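Local coordinates for phospholyase (Arthrobacter aurescens, PDB 5G4I), which is a pyridoxal-phosphate-dependent phospholyase related to class III transaminases that probably eliminates phosphate from phosphoethanolamine, at residues A[114-118]-A[308-314]; A[124-128]-A[248-252]. One frame throughout, in Å; residues are numbered along the deposited sequence.

Interaction 1 (A[114-118]-A[308-314]). With PLP (pyridoxal-5'-phosphate), chain H.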
loop_
_atom_site.group_PDB
_atom_site.type_symbol
_atom_site.label_atom_id
_atom_site.label_comp_id
_atom_site.label_asym_id
_atom_site.label_seq_id
_atom_site.Cartn_x
_atom_site.Cartn_y
_atom_site.Cartn_z
ATOM N N LEU A 114 8.537 14.137 -5.923
ATOM C CA LEU A 114 8.145 13.036 -5.056
ATOM C C LEU A 114 6.757 12.520 -5.470
ATOM O O LEU A 114 5.820 13.315 -5.749
ATOM C CB LEU A 114 8.045 13.642 -3.595
ATOM C CG LEU A 114 7.379 12.976 -2.433
ATOM C CD1 LEU A 114 8.266 11.785 -2.072
ATOM C CD2 LEU A 114 7.284 13.752 -1.150
ATOM N N PHE A 115 6.582 11.168 -5.415
ATOM C CA PHE A 115 5.281 10.480 -5.345
ATOM C C PHE A 115 5.219 9.809 -3.941
ATOM O O PHE A 115 6.089 8.956 -3.620
ATOM C CB PHE A 115 5.161 9.363 -6.376
ATOM C CG PHE A 115 5.206 9.775 -7.843
ATOM C CD1 PHE A 115 6.389 9.846 -8.521
ATOM C CD2 PHE A 115 4.025 10.021 -8.510
ATOM C CE1 PHE A 115 6.386 10.194 -9.915
ATOM C CE2 PHE A 115 4.001 10.371 -9.857
ATOM C CZ PHE A 115 5.205 10.463 -10.548
ATOM N N LEU A 116 4.207 10.094 -3.162
ATOM C CA LEU A 116 4.055 9.390 -1.884
ATOM C C LEU A 116 3.183 8.101 -2.098
ATOM O O LEU A 116 2.323 8.038 -3.000
ATOM C CB LEU A 116 3.392 10.337 -0.862
ATOM C CG LEU A 116 4.357 11.363 -0.284
ATOM C CD1 LEU A 116 3.648 12.573 0.341
ATOM C CD2 LEU A 116 5.288 10.763 0.771
ATOM N N THR A 117 3.416 7.103 -1.204
ATOM C CA THR A 117 2.678 5.846 -1.212
ATOM C C THR A 117 2.429 5.456 0.259
ATOM O O THR A 117 2.760 6.225 1.183
ATOM C CB THR A 117 3.428 4.695 -1.953
ATOM O OG1 THR A 117 4.542 4.279 -1.130
ATOM C CG2 THR A 117 3.838 5.075 -3.382
ATOM N N ASN A 118 1.876 4.235 0.485
ATOM C CA ASN A 118 1.581 3.773 1.865
ATOM C C ASN A 118 2.513 2.596 2.320
ATOM O O ASN A 118 2.308 2.003 3.374
ATOM C CB ASN A 118 0.114 3.410 2.017
ATOM C CG ASN A 118 -0.818 4.457 1.462
ATOM O OD1 ASN A 118 -1.428 4.240 0.337
ATOM N ND2 ASN A 118 -0.891 5.576 2.057
ATOM N N PHE A 308 -2.866 9.345 -12.458
ATOM C CA PHE A 308 -2.351 8.591 -11.300
ATOM C C PHE A 308 -2.822 9.209 -9.979
ATOM O O PHE A 308 -2.617 10.413 -9.739
ATOM C CB PHE A 308 -0.786 8.499 -11.328
ATOM C CG PHE A 308 -0.226 7.718 -10.139
ATOM C CD1 PHE A 308 -0.311 6.347 -10.127
ATOM C CD2 PHE A 308 0.262 8.401 -9.022
ATOM C CE1 PHE A 308 0.110 5.627 -8.969
ATOM C CE2 PHE A 308 0.625 7.690 -7.869
ATOM C CZ PHE A 308 0.536 6.344 -7.870
ATOM N N PHE A 309 -3.325 8.346 -9.069
ATOM C CA PHE A 309 -3.866 8.832 -7.767
ATOM C C PHE A 309 -3.806 7.647 -6.786
ATOM O O PHE A 309 -4.315 6.558 -7.132
ATOM C CB PHE A 309 -5.300 9.429 -7.924
ATOM C CG PHE A 309 -5.903 10.010 -6.656
ATOM C CD1 PHE A 309 -5.334 11.095 -6.013
ATOM C CD2 PHE A 309 -6.898 9.315 -6.027
ATOM C CE1 PHE A 309 -5.821 11.559 -4.761
ATOM C CE2 PHE A 309 -7.509 9.825 -4.814
ATOM C CZ PHE A 309 -6.952 10.910 -4.183
ATOM N N ASN A 310 -3.345 7.899 -5.547
ATOM C CA ASN A 310 -3.278 6.988 -4.409
ATOM C C ASN A 310 -4.049 7.694 -3.290
ATOM O O ASN A 310 -3.618 8.731 -2.811
ATOM C CB ASN A 310 -1.809 6.700 -4.138
ATOM C CG ASN A 310 -1.550 5.858 -2.944
ATOM O OD1 ASN A 310 -2.256 5.967 -1.913
ATOM N ND2 ASN A 310 -0.525 5.002 -3.026
ATOM N N THR A 311 -5.184 7.127 -2.860
ATOM C CA THR A 311 -6.124 7.869 -2.010
ATOM C C THR A 311 -5.534 8.241 -0.660
ATOM O O THR A 311 -5.767 9.361 -0.145
ATOM C CB THR A 311 -7.425 7.050 -1.779
ATOM O OG1 THR A 311 -8.035 6.726 -3.050
ATOM C CG2 THR A 311 -8.461 7.840 -0.934
ATOM N N PHE A 312 -4.858 7.315 0.012
ATOM C CA PHE A 312 -4.306 7.570 1.358
ATOM C C PHE A 312 -2.931 8.284 1.302
ATOM O O PHE A 312 -2.543 8.900 2.288
ATOM C CB PHE A 312 -4.150 6.249 2.159
ATOM C CG PHE A 312 -5.458 5.501 2.428
ATOM C CD1 PHE A 312 -6.560 6.148 2.954
ATOM C CD2 PHE A 312 -5.473 4.124 2.280
ATOM C CE1 PHE A 312 -7.708 5.403 3.276
ATOM C CE2 PHE A 312 -6.610 3.383 2.601
ATOM C CZ PHE A 312 -7.745 4.044 3.103
ATOM N N ALA A 313 -2.259 8.270 0.139
ATOM C CA ALA A 313 -0.914 8.837 0.114
ATOM C C ALA A 313 -0.907 10.328 0.372
ATOM O O ALA A 313 -1.770 11.073 -0.205
ATOM C CB ALA A 313 -0.258 8.568 -1.218
ATOM N N GLY A 314 0.023 10.810 1.219
ATOM C CA GLY A 314 0.064 12.277 1.426
ATOM C C GLY A 314 -1.049 12.884 2.199
ATOM O O GLY A 314 -1.268 14.117 2.143
HETATM N N1 PLP H . -11.571 0.335 -5.940
HETATM C C2 PLP H . -12.510 1.216 -5.883
HETATM C C2A PLP H . -13.924 0.838 -6.340
HETATM C C3 PLP H . -12.192 2.601 -5.425
HETATM O O3 PLP H . -13.195 3.540 -5.275
HETATM C C4 PLP H . -10.830 2.964 -4.997
HETATM C C4A PLP H . -10.497 4.276 -4.362
HETATM C C5 PLP H . -9.868 1.893 -5.162
HETATM C C6 PLP H . -10.294 0.604 -5.625
HETATM C C5A PLP H . -8.369 2.211 -4.872
HETATM O O4P PLP H . -8.130 2.481 -3.513
HETATM P P PLP H . -6.675 3.204 -3.246
HETATM O O1P PLP H . -6.567 4.603 -3.862
HETATM O O2P PLP H . -6.713 3.087 -1.695
HETATM O O3P PLP H . -5.568 2.301 -3.584
HETATM O O HOH W 1 1.794 8.805 2.311
#

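Interaction 2 (A[124-128]-A[248-252]). With PLP (pyridoxal-5'-phosphate), chain C.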
loop_
_atom_site.group_PDB
_atom_site.type_symbol
_atom_site.label_atom_id
_atom_site.label_comp_id
_atom_site.label_asym_id
_atom_site.label_seq_id
_atom_site.Cartn_x
_atom_site.Cartn_y
_atom_site.Cartn_z
ATOM N N ASN A 124 8.047 0.467 -4.842
ATOM C CA ASN A 124 8.793 -0.266 -5.879
ATOM C C ASN A 124 7.865 -0.645 -7.041
ATOM O O ASN A 124 8.330 -0.591 -8.219
ATOM C CB ASN A 124 9.491 -1.522 -5.313
ATOM C CG ASN A 124 10.772 -1.229 -4.573
ATOM O OD1 ASN A 124 11.529 -0.336 -4.989
ATOM N ND2 ASN A 124 11.094 -2.023 -3.578
ATOM N N GLU A 125 6.602 -1.004 -6.832
ATOM C CA GLU A 125 5.652 -1.224 -7.932
ATOM C C GLU A 125 5.578 -0.004 -8.791
ATOM O O GLU A 125 5.635 -0.119 -10.057
ATOM C CB GLU A 125 4.250 -1.545 -7.336
ATOM C CG GLU A 125 3.185 -1.776 -8.380
ATOM C CD GLU A 125 3.236 -3.079 -9.101
ATOM O OE1 GLU A 125 4.045 -3.961 -8.772
ATOM O OE2 GLU A 125 2.414 -3.255 -10.069
ATOM N N LEU A 126 5.403 1.183 -8.204
ATOM C CA LEU A 126 5.301 2.446 -8.992
ATOM C C LEU A 126 6.597 2.750 -9.707
ATOM O O LEU A 126 6.548 3.170 -10.908
ATOM C CB LEU A 126 4.851 3.599 -8.076
ATOM C CG LEU A 126 4.779 4.975 -8.711
ATOM C CD1 LEU A 126 3.787 5.023 -9.841
ATOM C CD2 LEU A 126 4.396 6.022 -7.617
ATOM N N ALA A 127 7.730 2.612 -9.037
ATOM C CA ALA A 127 9.010 2.874 -9.738
ATOM C C ALA A 127 9.184 1.989 -10.956
ATOM O O ALA A 127 9.677 2.497 -12.010
ATOM C CB ALA A 127 10.193 2.762 -8.780
ATOM N N LEU A 128 8.874 0.679 -10.871
ATOM C CA LEU A 128 9.016 -0.223 -12.063
ATOM C C LEU A 128 8.077 0.265 -13.168
ATOM O O LEU A 128 8.384 0.163 -14.379
ATOM C CB LEU A 128 8.751 -1.702 -11.679
ATOM C CG LEU A 128 9.790 -2.403 -10.814
ATOM C CD1 LEU A 128 9.271 -3.777 -10.546
ATOM C CD2 LEU A 128 11.109 -2.493 -11.565
ATOM N N VAL A 248 18.306 3.445 -13.331
ATOM C CA VAL A 248 18.761 2.850 -12.049
ATOM C C VAL A 248 17.800 3.213 -10.919
ATOM O O VAL A 248 17.482 4.416 -10.726
ATOM C CB VAL A 248 20.186 3.332 -11.685
ATOM C CG1 VAL A 248 20.582 2.762 -10.292
ATOM C CG2 VAL A 248 21.190 2.912 -12.772
ATOM N N ILE A 249 17.323 2.178 -10.179
ATOM C CA ILE A 249 16.468 2.360 -9.003
ATOM C C ILE A 249 17.311 1.920 -7.752
ATOM O O ILE A 249 17.679 0.745 -7.639
ATOM C CB ILE A 249 15.151 1.554 -8.990
ATOM C CG1 ILE A 249 14.272 1.827 -10.254
ATOM C CG2 ILE A 249 14.320 1.880 -7.704
ATOM C CD1 ILE A 249 13.188 0.791 -10.451
ATOM N N SER A 250 17.522 2.861 -6.793
ATOM C CA SER A 250 18.029 2.452 -5.442
ATOM C C SER A 250 16.858 2.214 -4.505
ATOM O O SER A 250 16.111 3.213 -4.221
ATOM C CB SER A 250 18.958 3.516 -4.838
ATOM O OG SER A 250 19.491 3.061 -3.597
ATOM N N ASP A 251 16.741 0.978 -3.998
ATOM C CA ASP A 251 15.714 0.613 -2.988
ATOM C C ASP A 251 16.375 0.896 -1.622
ATOM O O ASP A 251 17.297 0.204 -1.230
ATOM C CB ASP A 251 15.345 -0.848 -3.168
ATOM C CG ASP A 251 14.352 -1.356 -2.133
ATOM O OD1 ASP A 251 14.228 -0.733 -1.076
ATOM O OD2 ASP A 251 13.773 -2.460 -2.366
ATOM N N GLU A 252 15.892 1.993 -0.991
ATOM C CA GLU A 252 16.401 2.496 0.306
ATOM C C GLU A 252 15.586 2.024 1.459
ATOM O O GLU A 252 15.741 2.574 2.575
ATOM C CB GLU A 252 16.505 4.014 0.278
ATOM C CG GLU A 252 17.525 4.538 -0.708
ATOM C CD GLU A 252 18.979 4.391 -0.301
ATOM O OE1 GLU A 252 19.237 4.251 0.910
ATOM O OE2 GLU A 252 19.829 4.456 -1.216
HETATM N N1 PLP C . 12.376 -3.676 -0.329
HETATM C C2 PLP C . 13.195 -3.910 0.724
HETATM C C2A PLP C . 14.687 -3.794 0.555
HETATM C C3 PLP C . 12.626 -4.280 2.044
HETATM O O3 PLP C . 13.430 -4.520 3.117
HETATM C C4 PLP C . 11.153 -4.379 2.150
HETATM C C4A PLP C . 10.493 -4.741 3.424
HETATM C C5 PLP C . 10.369 -4.097 0.923
HETATM C C6 PLP C . 11.036 -3.760 -0.252
HETATM C C5A PLP C . 8.860 -4.177 0.948
HETATM O O4P PLP C . 8.358 -3.377 2.016
HETATM P P PLP C . 6.813 -3.483 2.459
HETATM O O1P PLP C . 6.755 -4.750 3.277
HETATM O O2P PLP C . 6.574 -2.218 3.250
HETATM O O3P PLP C . 6.063 -3.550 1.150
#

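Interaction 1 (A[114-118]-A[308-314])
Phe115 and Phe308 form the aromatic part of this contact, an offset edge-to-face pair in which the edge of Phe115 is turned to the face of Phe308. The ring planes stand at 86°, and the centroid of the Phe115 ring is 5.9 Å from that of Phe308. Phe308 carries CG anti to the backbone N (chi1 -180°), which extends its ring from the 308-314 loop toward the strand.

Aliphatic packing follows further along the strand. Leu116 CB rests 4.1 Å from Ala313 CB, while its CD1 branch lies against Gly314 CA at 3.8 Å. Gly314 has a positive phi of 71°, a backbone shape that favours glycine.

The polar part relies on a water rather than on direct hydrogen bonds between the backbones. That water donates to Thr117 O (3.0 Å) and accepts from Gly314 N (2.9 Å), bridging the strand end and the loop. Nearby, the side chains of Asn118 and Asn310 approach from opposite directions, and the Asn310 ND2 atom is held by Glu122. Within the loop, Ala313 N gives a bond to Asn310 O.

At Thr311 the loop grips the cofactor phosphate: Thr311 N and OG1 both donate to O1P of PLP, at 3.0 and 2.7 Å. This cofactor is also bound by Gly120 and Ser121 of the second subunit, so the loop completes a site across the dimer interface.

Strand 113-117 pairs with strand 290-294 through Phe115 and Thr117, and Leu116 reaches helix 94-104, whereas Phe115 and Phe308 both lean on helix 120-135.

Interaction 2 (A[124-128]-A[248-252])
A buried contact between a helix and a strand lies directly at the cofactor: residues 124-128 of helix 120-135 run antiparallel to residues 248-251 of strand 247-251 in the central sheet, the axes of these short segments 10.3 Å apart at closest approach. Its polar end is one hydrogen bond, from Asn124 ND2 to Asp251 OD2 (3.0 Å, 158° at the hydrogen). The amide comes from above the carboxylate, 69° out of its plane. Asp251 holds an extended first torsion (chi1 177°) that carries its carboxylate to the pyridine, where OD2 lies 2.8 Å from PLP N1, the aspartate-to-pyridine-nitrogen pairing characteristic of fold-type I PLP enzymes. OD2 thus takes bonds from two pocket residues, through Asn124 ND2 and His148 ND1, which hold the carboxylate beside N1; Thr278, bonded to Asn124 OD1, stands behind them as second shell.

Behind this end the contact is apolar. Ile249 CD1 touches two consecutive helix residues, 4.0 Å from both Ala127 CB and Leu128 CD2, with Leu128 and Ile249 crossing at about a right angle.

On the sheet, strand 247-251 runs between strands 276-279 and 214-217: Ala127 touches the former, and Leu128 reaches both the latter and helix 152-155.

With centres about 15 Å apart, the two contacts use the same mixed sheet and the helix that follows its edge strand. Strand 113-117 passes almost directly into helix 120-135, so the first segments of the two contacts follow each other closely in the chain; the strand 247-251 comes next, and the 308-314 loop closes last, nesting interaction 2 inside interaction 1. They also touch, Leu126 of the helix lying 3.6 Å by CD2 from Phe115 CB. The pair illustrates how one chain serves two active sites: interaction 2 places Asp251 at the pyridine nitrogen of its own cofactor, while interaction 1 presents Thr311 to the phosphate of the cofactor in the second subunit.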